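Local structure of beta-N-acetylhexosaminidase (Streptomyces plicatus, 1JAK) at residues Ile180-Arg185 with Ala499-Tyr504; His194-Gln199 with Pro249-Pro254; Thr398-Lys403 with Val443-Trp448; Tyr424-Ala429 with Ala470-Ser475. The protein hydrolyses terminal N-acetylhexosamine residues from beta-linked glycosides, as a family 20 glycoside hydrolase using substrate-assisted catalysis. All coordinates share one frame; numbering follows the deposited sequence.

Contact 1: residues Ile180-Arg185 with Ala499-Tyr504; sequences IDRVAR and AGIDFY
Ile501 meets Arg182 of helix 173-184 and Arg185 near the end of that helix, and the packing of the contact is built on it. Its CG1 sits over the centre of one face of the Arg182 guanidinium, 3.5 Å from Arg182 CZ. A bend at chi2 (-65°) lays the Arg182 chain alongside Ile501, the two running in opposite senses. Arg185 is extended from CG to NE and comes tip to tip with the same isoleucine, Arg185 NE lying 4.0 Å from Ile501 CD1. Ala499 CB adds a touch on Arg185 NH2.

The polar part runs through one water. It accepts from Arg182 NH1 at 3.1 Å and donates to Ala499 O at 2.6 Å. Gly500 then ends helix 493-499 in a Schellman motif.

Arg182 forms a salt bridge with Asp459, and Arg185 with Glu135. Each guanidinium turns a flat face to the isoleucine while its N-H groups serve an acid, and in Arg182 also the water.

Contact 2: residues His194-Gln199 with Pro249-Pro254; sequences HLSDDQ and PEIDMP
Glu250 OE1 takes hydrogen bonds from two histidines, His194 ND1 across the contact at 2.8 Å and His192 NE2, two residues earlier on the same strand. The His194 bond lies near the ring plane but meets the oxygen from above the carboxylate plane, 65° out of it. Glu250 OE2 is held by Trp350. His194 NE2 donates to Asp197 OD2 at 2.6 Å, on the anti lone pair of that oxygen. CG anti to the backbone N (chi1 -167°) sets the imidazole between the two acids. An alanine in place of His194 would probably leave Asp197 OD2 without its donor and Glu250 OE1 with one histidine fewer.

Asp197 OD1 is bound by Arg168 and His256, both lining the inhibitor pocket.

The backbones pair through Leu195 N and Glu250 O at 3.1 Å. One water receives from Ser196 OG and donates to Asp252 O; another donates to both Ser196 O and Glu250 O. On the outer side, Leu195 CD1 packs on Pro249 CB at 3.8 Å.

His194 and Glu250 form a parallel bridge at the ends of strands 190-194 and 246-250. This is the C-terminal rim of an alpha/beta barrel, where the active site of such enzymes lies.

Contact 3: residues Thr398-Lys403 with Val443-Trp448; sequences TYLDMK and VEAPLW. With IFG ((2R,3R,4S,5R)-2-acetamido-3,4-dihydroxy-5-hydroxymethyl-piperidine), chain F.
Residues Thr398-Asp401 run nearly parallel to strand 440-447, 12° apart in direction, and Leu400 N donates to Pro446 O at 2.9 Å. The strand belongs to the alpha/beta barrel, and the pair forms one wall of the inhibitor pocket. A type I turn runs from Tyr399 to Met402 and places Asp401 beside Trp448.

Thr398 OG1 donates to Glu444 O at 2.8 Å. Leu400 packs on Ala445 and Leu447, its CB 3.7 Å from Leu447 CD1.

Tyr399 and Trp448 meet obliquely, their planes at 50°. Trp448 NE1 lies over one face of the tyrosine ring, toward its rim, 3.1 Å from Tyr399 CE2. Pro446 CG touches Tyr399 CE1. Asp401 CG stands between the backbone N and carbonyl carbon (chi1 63°), which puts the carboxylate at the edge of the indole. Asp401 OD1 is buried there with no polar partner in the model.

The piperidine inhibitor lies over the indole, its C3 above the ring centre. Glu450, Asp319, Glu320, Trp414 and Arg168 bind it as well. Two bonds hold its substituents here: Tyr399 OH donates to the acetamido oxygen O7 at 2.7 Å, and hydroxymethyl O6 donates to Asp401 OD2 at 2.6 Å.

Contact 4: residues Tyr424-Ala429 with Ala470-Ser475; sequences YDWDPA and AELGWS
Leu472 gives the largest apolar share of this contact. Its CD1 lies over one face of the Trp426 indole, toward the rim, 3.3 Å from Trp426 NE1. That NE1 donates to Ser423 O. Leu472 CD2 turns to the backbone and sits 3.4 Å from Tyr424 O. Pro428 CG adds a looser touch, 4.3 Å from Leu472 CB.

One hydrogen bond spans the segments: Tyr424 OH donates to Glu471 OE2 at 2.8 Å. Tyr424 CG anti to the backbone N (chi1 173°) carries the hydroxyl there, with ring and carboxylate planes 74° apart. The acceptor is met on its anti side, 31° out of the carboxylate plane. Glu471 OE1 is bound by Arg488 and Ala30 N. A phenylalanine in place of Tyr424 would probably leave Glu471 OE2 without this donor.

The contact packs the loop after helix 420-424 against the last turn of helix 465-474. Tyr424 stacks with Tyr485 of helix 482-490, while Trp426 and Pro428 rest on Leu392 of barrel strand 389-392.

From the N terminus, the chain enters contact 1 on helix 173-184 and completes it only after helix 493-499. The long loop so closed holds the other three contacts. Contact 2 comes next, joining the ends of strands 190-194 and 246-250, and closes before contact 3 opens. Contacts 3 and 4 cross: their segments alternate along the chain, so strand 440-447 and helix 465-474 are tied to the loop between strands 389-392 and 440-447. They touch directly, Val443 packing on Pro428 and Gly473. Contacts 2 and 3 meet beside the inhibitor pocket, where His194 ND1 is 3.7 Å from Trp448 CZ3. Contact 1 touches none of the others.

Contact 1: residues Ile180-Arg185 with Ala499-Tyr504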
loop_
_atom_site.group_PDB
_atom_site.type_symbol
_atom_site.label_atom_id
_atom_site.label_comp_id
_atom_site.label_asym_id
_atom_site.label_seq_id
_atom_site.Cartn_x
_atom_site.Cartn_y
_atom_site.Cartn_z
ATOM N N ILE A 180 -3.390 -3.236 6.738
ATOM C CA ILE A 180 -4.086 -3.561 5.498
ATOM C C ILE A 180 -5.438 -2.850 5.503
ATOM O O ILE A 180 -5.843 -2.255 4.504
ATOM C CB ILE A 180 -4.291 -5.093 5.366
ATOM C CG1 ILE A 180 -2.988 -5.736 4.883
ATOM C CG2 ILE A 180 -5.455 -5.405 4.420
ATOM C CD1 ILE A 180 -2.975 -7.250 4.954
ATOM N N ASP A 181 -6.135 -2.895 6.634
ATOM C CA ASP A 181 -7.430 -2.236 6.703
ATOM C C ASP A 181 -7.299 -0.722 6.572
ATOM O O ASP A 181 -8.179 -0.069 6.011
ATOM C CB ASP A 181 -8.159 -2.628 7.991
ATOM C CG ASP A 181 -8.544 -4.100 8.003
ATOM O OD1 ASP A 181 -8.826 -4.641 6.914
ATOM O OD2 ASP A 181 -8.580 -4.709 9.088
ATOM N N ARG A 182 -6.198 -0.160 7.066
ATOM C CA ARG A 182 -5.982 1.278 6.952
ATOM C C ARG A 182 -5.877 1.671 5.479
ATOM O O ARG A 182 -6.497 2.642 5.040
ATOM C CB ARG A 182 -4.682 1.704 7.648
ATOM C CG ARG A 182 -4.633 1.483 9.155
ATOM C CD ARG A 182 -5.649 2.344 9.900
ATOM N NE ARG A 182 -5.328 2.434 11.323
ATOM C CZ ARG A 182 -6.126 2.030 12.310
ATOM N NH1 ARG A 182 -7.312 1.497 12.042
ATOM N NH2 ARG A 182 -5.737 2.172 13.570
ATOM N N VAL A 183 -5.092 0.914 4.716
ATOM C CA VAL A 183 -4.891 1.244 3.306
ATOM C C VAL A 183 -6.075 0.916 2.405
ATOM O O VAL A 183 -6.303 1.602 1.408
ATOM C CB VAL A 183 -3.613 0.569 2.737
ATOM C CG1 VAL A 183 -2.425 0.858 3.650
ATOM C CG2 VAL A 183 -3.818 -0.925 2.573
ATOM N N ALA A 184 -6.833 -0.117 2.761
ATOM C CA ALA A 184 -7.993 -0.519 1.970
ATOM C C ALA A 184 -9.001 0.620 1.830
ATOM O O ALA A 184 -9.734 0.695 0.845
ATOM C CB ALA A 184 -8.662 -1.733 2.609
ATOM N N ARG A 185 -9.029 1.512 2.815
ATOM C CA ARG A 185 -9.954 2.642 2.802
ATOM C C ARG A 185 -9.803 3.539 1.586
ATOM O O ARG A 185 -10.767 4.164 1.150
ATOM C CB ARG A 185 -9.744 3.526 4.037
ATOM C CG ARG A 185 -10.182 2.927 5.360
ATOM C CD ARG A 185 -9.678 3.790 6.516
ATOM N NE ARG A 185 -10.124 3.278 7.809
ATOM C CZ ARG A 185 -11.273 3.608 8.392
ATOM N NH1 ARG A 185 -12.101 4.465 7.805
ATOM N NH2 ARG A 185 -11.606 3.064 9.556
ATOM N N ALA A 499 -12.587 6.405 14.776
ATOM C CA ALA A 499 -11.972 5.109 14.498
ATOM C C ALA A 499 -10.734 4.823 15.348
ATOM O O ALA A 499 -10.210 3.707 15.331
ATOM C CB ALA A 499 -11.609 5.018 13.017
ATOM N N GLY A 500 -10.265 5.826 16.082
ATOM C CA GLY A 500 -9.089 5.634 16.912
ATOM C C GLY A 500 -7.809 5.650 16.099
ATOM O O GLY A 500 -6.815 5.021 16.467
ATOM N N ILE A 501 -7.835 6.363 14.980
ATOM C CA ILE A 501 -6.665 6.465 14.117
ATOM C C ILE A 501 -5.933 7.769 14.411
ATOM O O ILE A 501 -6.430 8.855 14.113
ATOM C CB ILE A 501 -7.066 6.440 12.625
ATOM C CG1 ILE A 501 -7.715 5.094 12.289
ATOM C CG2 ILE A 501 -5.838 6.694 11.747
ATOM C CD1 ILE A 501 -8.230 4.983 10.864
ATOM N N ASP A 502 -4.753 7.668 15.008
ATOM C CA ASP A 502 -3.995 8.868 15.311
ATOM C C ASP A 502 -3.443 9.416 14.004
ATOM O O ASP A 502 -3.135 8.659 13.084
ATOM C CB ASP A 502 -2.860 8.557 16.289
ATOM C CG ASP A 502 -2.210 9.813 16.844
ATOM O OD1 ASP A 502 -2.914 10.841 16.988
ATOM O OD2 ASP A 502 -1.000 9.769 17.154
ATOM N N PHE A 503 -3.348 10.736 13.912
ATOM C CA PHE A 503 -2.833 11.371 12.712
ATOM C C PHE A 503 -2.242 12.725 13.056
ATOM O O PHE A 503 -2.596 13.329 14.068
ATOM C CB PHE A 503 -3.941 11.550 11.661
ATOM C CG PHE A 503 -5.040 12.501 12.074
ATOM C CD1 PHE A 503 -6.041 12.094 12.950
ATOM C CD2 PHE A 503 -5.073 13.801 11.576
ATOM C CE1 PHE A 503 -7.063 12.969 13.326
ATOM C CE2 PHE A 503 -6.091 14.687 11.945
ATOM C CZ PHE A 503 -7.088 14.269 12.822
ATOM N N TYR A 504 -1.332 13.186 12.206
ATOM C CA TYR A 504 -0.685 14.475 12.386
ATOM C C TYR A 504 -1.643 15.582 11.954
ATOM O O TYR A 504 -2.068 15.629 10.798
ATOM C CB TYR A 504 0.590 14.522 11.542
ATOM C CG TYR A 504 1.199 15.896 11.383
ATOM C CD1 TYR A 504 1.677 16.603 12.486
ATOM C CD2 TYR A 504 1.327 16.477 10.120
ATOM C CE1 TYR A 504 2.272 17.857 12.336
ATOM C CE2 TYR A 504 1.923 17.730 9.959
ATOM C CZ TYR A 504 2.393 18.411 11.071
ATOM O OH TYR A 504 2.988 19.646 10.916
HETATM O O HOH W 1 -9.560 1.521 14.108
#

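Contact 2: residues His194-Gln199 with Pro249-Pro254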
loop_
_atom_site.group_PDB
_atom_site.type_symbol
_atom_site.label_atom_id
_atom_site.label_comp_id
_atom_site.label_asym_id
_atom_site.label_seq_id
_atom_site.Cartn_x
_atom_site.Cartn_y
_atom_site.Cartn_z
ATOM N N HIS A 194 8.253 -5.381 2.861
ATOM C CA HIS A 194 9.717 -5.399 2.900
ATOM C C HIS A 194 10.045 -6.458 3.957
ATOM O O HIS A 194 10.151 -6.156 5.148
ATOM C CB HIS A 194 10.235 -4.018 3.319
ATOM C CG HIS A 194 11.704 -3.824 3.106
ATOM N ND1 HIS A 194 12.252 -3.595 1.863
ATOM C CD2 HIS A 194 12.736 -3.812 3.982
ATOM C CE1 HIS A 194 13.561 -3.449 1.983
ATOM N NE2 HIS A 194 13.879 -3.577 3.259
ATOM N N LEU A 195 10.199 -7.697 3.493
ATOM C CA LEU A 195 10.429 -8.859 4.351
ATOM C C LEU A 195 11.832 -9.137 4.873
ATOM O O LEU A 195 12.009 -10.001 5.734
ATOM C CB LEU A 195 9.924 -10.113 3.631
ATOM C CG LEU A 195 8.432 -10.154 3.293
ATOM C CD1 LEU A 195 8.155 -11.359 2.405
ATOM C CD2 LEU A 195 7.607 -10.239 4.575
ATOM N N SER A 196 12.830 -8.430 4.360
ATOM C CA SER A 196 14.187 -8.660 4.829
ATOM C C SER A 196 15.045 -7.417 4.709
ATOM O O SER A 196 14.854 -6.596 3.816
ATOM C CB SER A 196 14.844 -9.805 4.042
ATOM O OG SER A 196 15.103 -9.430 2.697
ATOM N N ASP A 197 15.982 -7.274 5.636
ATOM C CA ASP A 197 16.898 -6.150 5.613
ATOM C C ASP A 197 18.038 -6.463 6.567
ATOM O O ASP A 197 18.266 -7.629 6.903
ATOM C CB ASP A 197 16.181 -4.852 6.003
ATOM C CG ASP A 197 16.809 -3.634 5.352
ATOM O OD1 ASP A 197 17.917 -3.237 5.771
ATOM O OD2 ASP A 197 16.205 -3.088 4.405
ATOM N N ASP A 198 18.753 -5.438 7.011
ATOM C CA ASP A 198 19.882 -5.663 7.896
ATOM C C ASP A 198 19.522 -6.048 9.316
ATOM O O ASP A 198 20.251 -6.812 9.955
ATOM C CB ASP A 198 20.777 -4.425 7.905
ATOM C CG ASP A 198 21.344 -4.129 6.537
ATOM O OD1 ASP A 198 21.951 -5.046 5.942
ATOM O OD2 ASP A 198 21.178 -2.994 6.050
ATOM N N GLN A 199 18.390 -5.542 9.801
ATOM C CA GLN A 199 17.965 -5.812 11.168
ATOM C C GLN A 199 17.041 -7.012 11.348
ATOM O O GLN A 199 16.639 -7.328 12.472
ATOM C CB GLN A 199 17.311 -4.559 11.756
ATOM C CG GLN A 199 18.218 -3.327 11.711
ATOM C CD GLN A 199 18.049 -2.506 10.443
ATOM O OE1 GLN A 199 17.638 -3.019 9.401
ATOM N NE2 GLN A 199 18.382 -1.222 10.527
ATOM N N PRO A 249 5.915 -9.200 -2.357
ATOM C CA PRO A 249 6.961 -9.432 -1.361
ATOM C C PRO A 249 8.319 -8.965 -1.855
ATOM O O PRO A 249 8.599 -9.019 -3.051
ATOM C CB PRO A 249 6.920 -10.940 -1.182
ATOM C CG PRO A 249 6.694 -11.399 -2.603
ATOM C CD PRO A 249 5.607 -10.445 -3.088
ATOM N N GLU A 250 9.156 -8.505 -0.931
ATOM C CA GLU A 250 10.497 -8.062 -1.288
ATOM C C GLU A 250 11.562 -8.713 -0.420
ATOM O O GLU A 250 11.454 -8.732 0.809
ATOM C CB GLU A 250 10.651 -6.538 -1.142
ATOM C CG GLU A 250 12.042 -6.024 -1.592
ATOM C CD GLU A 250 12.343 -4.596 -1.153
ATOM O OE1 GLU A 250 11.400 -3.863 -0.791
ATOM O OE2 GLU A 250 13.533 -4.200 -1.185
ATOM N N ILE A 251 12.574 -9.266 -1.080
ATOM C CA ILE A 251 13.738 -9.836 -0.416
ATOM C C ILE A 251 14.834 -8.983 -1.049
ATOM O O ILE A 251 15.186 -9.165 -2.217
ATOM C CB ILE A 251 13.963 -11.319 -0.761
ATOM C CG1 ILE A 251 12.841 -12.168 -0.157
ATOM C CG2 ILE A 251 15.322 -11.772 -0.217
ATOM C CD1 ILE A 251 12.756 -12.095 1.355
ATOM N N ASP A 252 15.343 -8.026 -0.281
ATOM C CA ASP A 252 16.354 -7.097 -0.778
ATOM C C ASP A 252 17.718 -7.737 -1.030
ATOM O O ASP A 252 18.235 -8.469 -0.188
ATOM C CB ASP A 252 16.506 -5.941 0.218
ATOM C CG ASP A 252 16.902 -4.639 -0.450
ATOM O OD1 ASP A 252 17.508 -4.681 -1.541
ATOM O OD2 ASP A 252 16.617 -3.565 0.131
ATOM N N MET A 253 18.298 -7.442 -2.193
ATOM C CA MET A 253 19.609 -7.971 -2.566
ATOM C C MET A 253 20.236 -7.079 -3.638
ATOM O O MET A 253 19.525 -6.441 -4.411
ATOM C CB MET A 253 19.468 -9.405 -3.088
ATOM C CG MET A 253 18.475 -9.553 -4.226
ATOM S SD MET A 253 18.258 -11.274 -4.740
ATOM C CE MET A 253 17.115 -11.861 -3.469
ATOM N N PRO A 254 21.580 -7.015 -3.697
ATOM C CA PRO A 254 22.560 -7.700 -2.851
ATOM C C PRO A 254 22.855 -6.930 -1.567
ATOM O O PRO A 254 23.555 -7.426 -0.685
ATOM C CB PRO A 254 23.778 -7.796 -3.762
ATOM C CG PRO A 254 23.729 -6.489 -4.481
ATOM C CD PRO A 254 22.251 -6.330 -4.819
HETATM O O HOH W 2 17.714 -8.805 2.445
HETATM O O HOH W 3 13.069 -6.606 1.808
#

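Contact 3: residues Thr398-Lys403 with Val443-Trp448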
loop_
_atom_site.group_PDB
_atom_site.type_symbol
_atom_site.label_atom_id
_atom_site.label_comp_id
_atom_site.label_asym_id
_atom_site.label_seq_id
_atom_site.Cartn_x
_atom_site.Cartn_y
_atom_site.Cartn_z
ATOM N N THR A 398 6.435 10.720 -1.040
ATOM C CA THR A 398 5.605 9.648 -0.496
ATOM C C THR A 398 6.207 8.704 0.542
ATOM O O THR A 398 5.597 7.685 0.873
ATOM C CB THR A 398 5.018 8.794 -1.637
ATOM O OG1 THR A 398 6.062 8.030 -2.254
ATOM C CG2 THR A 398 4.369 9.692 -2.687
ATOM N N TYR A 399 7.395 9.022 1.046
ATOM C CA TYR A 399 8.004 8.200 2.087
ATOM C C TYR A 399 7.327 8.640 3.385
ATOM O O TYR A 399 7.595 9.726 3.904
ATOM C CB TYR A 399 9.517 8.446 2.133
ATOM C CG TYR A 399 10.306 7.463 1.297
ATOM C CD1 TYR A 399 9.804 6.984 0.084
ATOM C CD2 TYR A 399 11.548 6.993 1.726
ATOM C CE1 TYR A 399 10.513 6.056 -0.674
ATOM C CE2 TYR A 399 12.268 6.064 0.975
ATOM C CZ TYR A 399 11.740 5.598 -0.221
ATOM O OH TYR A 399 12.417 4.653 -0.950
ATOM N N LEU A 400 6.435 7.795 3.898
ATOM C CA LEU A 400 5.678 8.121 5.101
ATOM C C LEU A 400 6.475 8.169 6.401
ATOM O O LEU A 400 5.956 8.605 7.426
ATOM C CB LEU A 400 4.494 7.156 5.235
ATOM C CG LEU A 400 3.557 7.168 4.020
ATOM C CD1 LEU A 400 2.568 6.016 4.121
ATOM C CD2 LEU A 400 2.814 8.505 3.937
ATOM N N ASP A 401 7.727 7.720 6.364
ATOM C CA ASP A 401 8.573 7.760 7.552
ATOM C C ASP A 401 9.277 9.110 7.663
ATOM O O ASP A 401 9.926 9.391 8.669
ATOM C CB ASP A 401 9.624 6.645 7.501
ATOM C CG ASP A 401 10.586 6.806 6.337
ATOM O OD1 ASP A 401 10.115 7.007 5.201
ATOM O OD2 ASP A 401 11.813 6.724 6.554
ATOM N N MET A 402 9.154 9.947 6.637
ATOM C CA MET A 402 9.822 11.247 6.670
ATOM C C MET A 402 9.072 12.253 7.540
ATOM O O MET A 402 7.847 12.351 7.486
ATOM C CB MET A 402 9.992 11.801 5.251
ATOM C CG MET A 402 11.329 12.511 5.018
ATOM S SD MET A 402 12.766 11.430 5.267
ATOM C CE MET A 402 12.473 10.178 4.007
ATOM N N LYS A 403 9.818 12.988 8.357
ATOM C CA LYS A 403 9.230 13.987 9.244
ATOM C C LYS A 403 8.460 15.067 8.496
ATOM O O LYS A 403 8.823 15.449 7.383
ATOM C CB LYS A 403 10.323 14.658 10.081
ATOM C CG LYS A 403 10.992 13.740 11.088
ATOM C CD LYS A 403 12.026 14.506 11.903
ATOM C CE LYS A 403 12.710 13.601 12.918
ATOM N NZ LYS A 403 13.713 14.354 13.725
ATOM N N VAL A 443 1.862 4.684 -8.442
ATOM C CA VAL A 443 2.589 5.238 -7.309
ATOM C C VAL A 443 2.583 4.307 -6.104
ATOM O O VAL A 443 1.820 3.347 -6.050
ATOM C CB VAL A 443 1.955 6.574 -6.876
ATOM C CG1 VAL A 443 1.922 7.541 -8.051
ATOM C CG2 VAL A 443 0.528 6.333 -6.360
ATOM N N GLU A 444 3.440 4.607 -5.135
ATOM C CA GLU A 444 3.507 3.823 -3.913
ATOM C C GLU A 444 3.894 4.718 -2.748
ATOM O O GLU A 444 4.645 5.677 -2.918
ATOM C CB GLU A 444 4.527 2.685 -4.038
ATOM C CG GLU A 444 4.620 1.833 -2.773
ATOM C CD GLU A 444 5.393 0.540 -2.970
ATOM O OE1 GLU A 444 5.002 -0.263 -3.843
ATOM O OE2 GLU A 444 6.388 0.323 -2.246
ATOM N N ALA A 445 3.362 4.404 -1.570
ATOM C CA ALA A 445 3.667 5.151 -0.354
ATOM C C ALA A 445 4.342 4.188 0.621
ATOM O O ALA A 445 3.671 3.420 1.309
ATOM C CB ALA A 445 2.387 5.706 0.259
ATOM N N PRO A 446 5.684 4.207 0.681
ATOM C CA PRO A 446 6.397 3.306 1.595
ATOM C C PRO A 446 6.473 3.834 3.022
ATOM O O PRO A 446 6.675 5.029 3.238
ATOM C CB PRO A 446 7.798 3.208 0.979
ATOM C CG PRO A 446 7.610 3.673 -0.454
ATOM C CD PRO A 446 6.614 4.783 -0.302
ATOM N N LEU A 447 6.311 2.936 3.988
ATOM C CA LEU A 447 6.415 3.308 5.394
ATOM C C LEU A 447 7.556 2.495 5.998
ATOM O O LEU A 447 7.397 1.313 6.314
ATOM C CB LEU A 447 5.106 3.024 6.147
ATOM C CG LEU A 447 5.106 3.374 7.645
ATOM C CD1 LEU A 447 5.558 4.818 7.858
ATOM C CD2 LEU A 447 3.703 3.163 8.215
ATOM N N TRP A 448 8.715 3.137 6.130
ATOM C CA TRP A 448 9.898 2.506 6.701
ATOM C C TRP A 448 9.787 2.552 8.220
ATOM O O TRP A 448 9.215 3.489 8.776
ATOM C CB TRP A 448 11.149 3.230 6.207
ATOM C CG TRP A 448 11.267 3.155 4.714
ATOM C CD1 TRP A 448 10.974 4.138 3.810
ATOM C CD2 TRP A 448 11.659 2.010 3.949
ATOM N NE1 TRP A 448 11.159 3.673 2.527
ATOM C CE2 TRP A 448 11.580 2.370 2.585
ATOM C CE3 TRP A 448 12.070 0.713 4.285
ATOM C CZ2 TRP A 448 11.900 1.479 1.554
ATOM C CZ3 TRP A 448 12.389 -0.175 3.260
ATOM C CH2 TRP A 448 12.302 0.215 1.910
HETATM N N1 IFG F . 16.350 4.259 2.214
HETATM C C2 IFG F . 16.298 2.779 2.329
HETATM C C3 IFG F . 15.205 2.210 3.322
HETATM C C4 IFG F . 15.034 3.048 4.607
HETATM C C5 IFG F . 14.811 4.508 4.207
HETATM C C6 IFG F . 14.572 5.475 5.361
HETATM C C7 IFG F . 15.073 2.634 0.199
HETATM C C8 IFG F . 14.755 2.076 -1.165
HETATM C C9 IFG F . 15.968 5.078 3.374
HETATM N N2 IFG F . 16.095 2.186 0.988
HETATM O O7 IFG F . 14.365 3.552 0.589
HETATM O O3 IFG F . 15.538 0.872 3.670
HETATM O O4 IFG F . 16.231 2.953 5.378
HETATM O O6 IFG F . 13.891 6.646 4.923
#

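Contact 4: residues Tyr424-Ala429 with Ala470-Ser475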
loop_
_atom_site.group_PDB
_atom_site.type_symbol
_atom_site.label_atom_id
_atom_site.label_comp_id
_atom_site.label_asym_id
_atom_site.label_seq_id
_atom_site.Cartn_x
_atom_site.Cartn_y
_atom_site.Cartn_z
ATOM N N TYR A 424 1.256 15.618 -1.608
ATOM C CA TYR A 424 0.138 15.542 -2.550
ATOM C C TYR A 424 0.271 16.338 -3.844
ATOM O O TYR A 424 -0.156 15.889 -4.910
ATOM C CB TYR A 424 -1.139 16.014 -1.839
ATOM C CG TYR A 424 -2.359 16.160 -2.731
ATOM C CD1 TYR A 424 -3.148 15.056 -3.050
ATOM C CD2 TYR A 424 -2.719 17.404 -3.258
ATOM C CE1 TYR A 424 -4.270 15.182 -3.870
ATOM C CE2 TYR A 424 -3.841 17.542 -4.087
ATOM C CZ TYR A 424 -4.611 16.427 -4.384
ATOM O OH TYR A 424 -5.728 16.549 -5.181
ATOM N N ASP A 425 0.869 17.518 -3.740
ATOM C CA ASP A 425 0.969 18.441 -4.861
ATOM C C ASP A 425 1.916 18.174 -6.031
ATOM O O ASP A 425 2.849 18.940 -6.273
ATOM C CB ASP A 425 1.222 19.844 -4.304
ATOM C CG ASP A 425 0.509 20.923 -5.094
ATOM O OD1 ASP A 425 -0.276 20.582 -6.007
ATOM O OD2 ASP A 425 0.730 22.114 -4.791
ATOM N N TRP A 426 1.663 17.094 -6.762
ATOM C CA TRP A 426 2.453 16.758 -7.941
ATOM C C TRP A 426 1.656 15.855 -8.879
ATOM O O TRP A 426 0.603 15.334 -8.505
ATOM C CB TRP A 426 3.802 16.116 -7.565
ATOM C CG TRP A 426 3.740 14.895 -6.691
ATOM C CD1 TRP A 426 3.407 14.846 -5.367
ATOM C CD2 TRP A 426 4.051 13.550 -7.077
ATOM N NE1 TRP A 426 3.497 13.553 -4.904
ATOM C CE2 TRP A 426 3.888 12.738 -5.933
ATOM C CE3 TRP A 426 4.454 12.952 -8.278
ATOM C CZ2 TRP A 426 4.111 11.357 -5.956
ATOM C CZ3 TRP A 426 4.677 11.579 -8.302
ATOM C CH2 TRP A 426 4.503 10.795 -7.143
ATOM N N ASP A 427 2.152 15.691 -10.104
ATOM C CA ASP A 427 1.480 14.885 -11.122
ATOM C C ASP A 427 2.396 13.760 -11.602
ATOM O O ASP A 427 3.432 14.017 -12.217
ATOM C CB ASP A 427 1.098 15.796 -12.300
ATOM C CG ASP A 427 0.377 15.058 -13.419
ATOM O OD1 ASP A 427 0.182 13.829 -13.326
ATOM O OD2 ASP A 427 0.001 15.729 -14.406
ATOM N N PRO A 428 2.028 12.497 -11.326
ATOM C CA PRO A 428 2.854 11.361 -11.752
ATOM C C PRO A 428 3.203 11.352 -13.243
ATOM O O PRO A 428 4.292 10.929 -13.628
ATOM C CB PRO A 428 2.007 10.153 -11.360
ATOM C CG PRO A 428 1.284 10.635 -10.136
ATOM C CD PRO A 428 0.874 12.039 -10.528
ATOM N N ALA A 429 2.278 11.827 -14.074
ATOM C CA ALA A 429 2.475 11.842 -15.524
ATOM C C ALA A 429 3.581 12.760 -16.034
ATOM O O ALA A 429 4.191 12.481 -17.068
ATOM C CB ALA A 429 1.161 12.191 -16.216
ATOM N N ALA A 470 -2.901 7.836 -2.435
ATOM C CA ALA A 470 -3.919 6.981 -3.031
ATOM C C ALA A 470 -4.647 7.776 -4.112
ATOM O O ALA A 470 -4.964 7.245 -5.179
ATOM C CB ALA A 470 -4.908 6.514 -1.964
ATOM N N GLU A 471 -4.910 9.050 -3.837
ATOM C CA GLU A 471 -5.590 9.893 -4.813
ATOM C C GLU A 471 -4.739 10.069 -6.065
ATOM O O GLU A 471 -5.252 10.021 -7.182
ATOM C CB GLU A 471 -5.927 11.268 -4.227
ATOM C CG GLU A 471 -6.529 12.217 -5.267
ATOM C CD GLU A 471 -7.510 13.211 -4.678
ATOM O OE1 GLU A 471 -8.352 12.793 -3.855
ATOM O OE2 GLU A 471 -7.452 14.404 -5.048
ATOM N N LEU A 472 -3.438 10.273 -5.887
ATOM C CA LEU A 472 -2.557 10.438 -7.037
ATOM C C LEU A 472 -2.615 9.194 -7.916
ATOM O O LEU A 472 -2.543 9.282 -9.140
ATOM C CB LEU A 472 -1.114 10.685 -6.581
ATOM C CG LEU A 472 -0.870 11.993 -5.825
ATOM C CD1 LEU A 472 0.605 12.096 -5.455
ATOM C CD2 LEU A 472 -1.276 13.176 -6.690
ATOM N N GLY A 473 -2.772 8.031 -7.292
ATOM C CA GLY A 473 -2.830 6.808 -8.065
ATOM C C GLY A 473 -4.183 6.551 -8.703
ATOM O O GLY A 473 -4.264 5.964 -9.780
ATOM N N TRP A 474 -5.248 7.017 -8.055
ATOM C CA TRP A 474 -6.602 6.770 -8.544
ATOM C C TRP A 474 -7.324 7.856 -9.349
ATOM O O TRP A 474 -7.857 7.586 -10.433
ATOM C CB TRP A 474 -7.487 6.368 -7.349
ATOM C CG TRP A 474 -8.927 6.111 -7.709
ATOM C CD1 TRP A 474 -9.875 7.043 -8.042
ATOM C CD2 TRP A 474 -9.562 4.833 -7.837
ATOM N NE1 TRP A 474 -11.055 6.422 -8.377
ATOM C CE2 TRP A 474 -10.892 5.067 -8.261
ATOM C CE3 TRP A 474 -9.137 3.511 -7.639
ATOM C CZ2 TRP A 474 -11.799 4.027 -8.491
ATOM C CZ3 TRP A 474 -10.042 2.475 -7.869
ATOM C CH2 TRP A 474 -11.358 2.741 -8.291
ATOM N N SER A 475 -7.349 9.070 -8.812
ATOM C CA SER A 475 -8.073 10.180 -9.425
ATOM C C SER A 475 -7.553 10.760 -10.733
ATOM O O SER A 475 -6.363 10.693 -11.035
ATOM C CB SER A 475 -8.213 11.307 -8.402
ATOM O OG SER A 475 -8.822 10.827 -7.215
#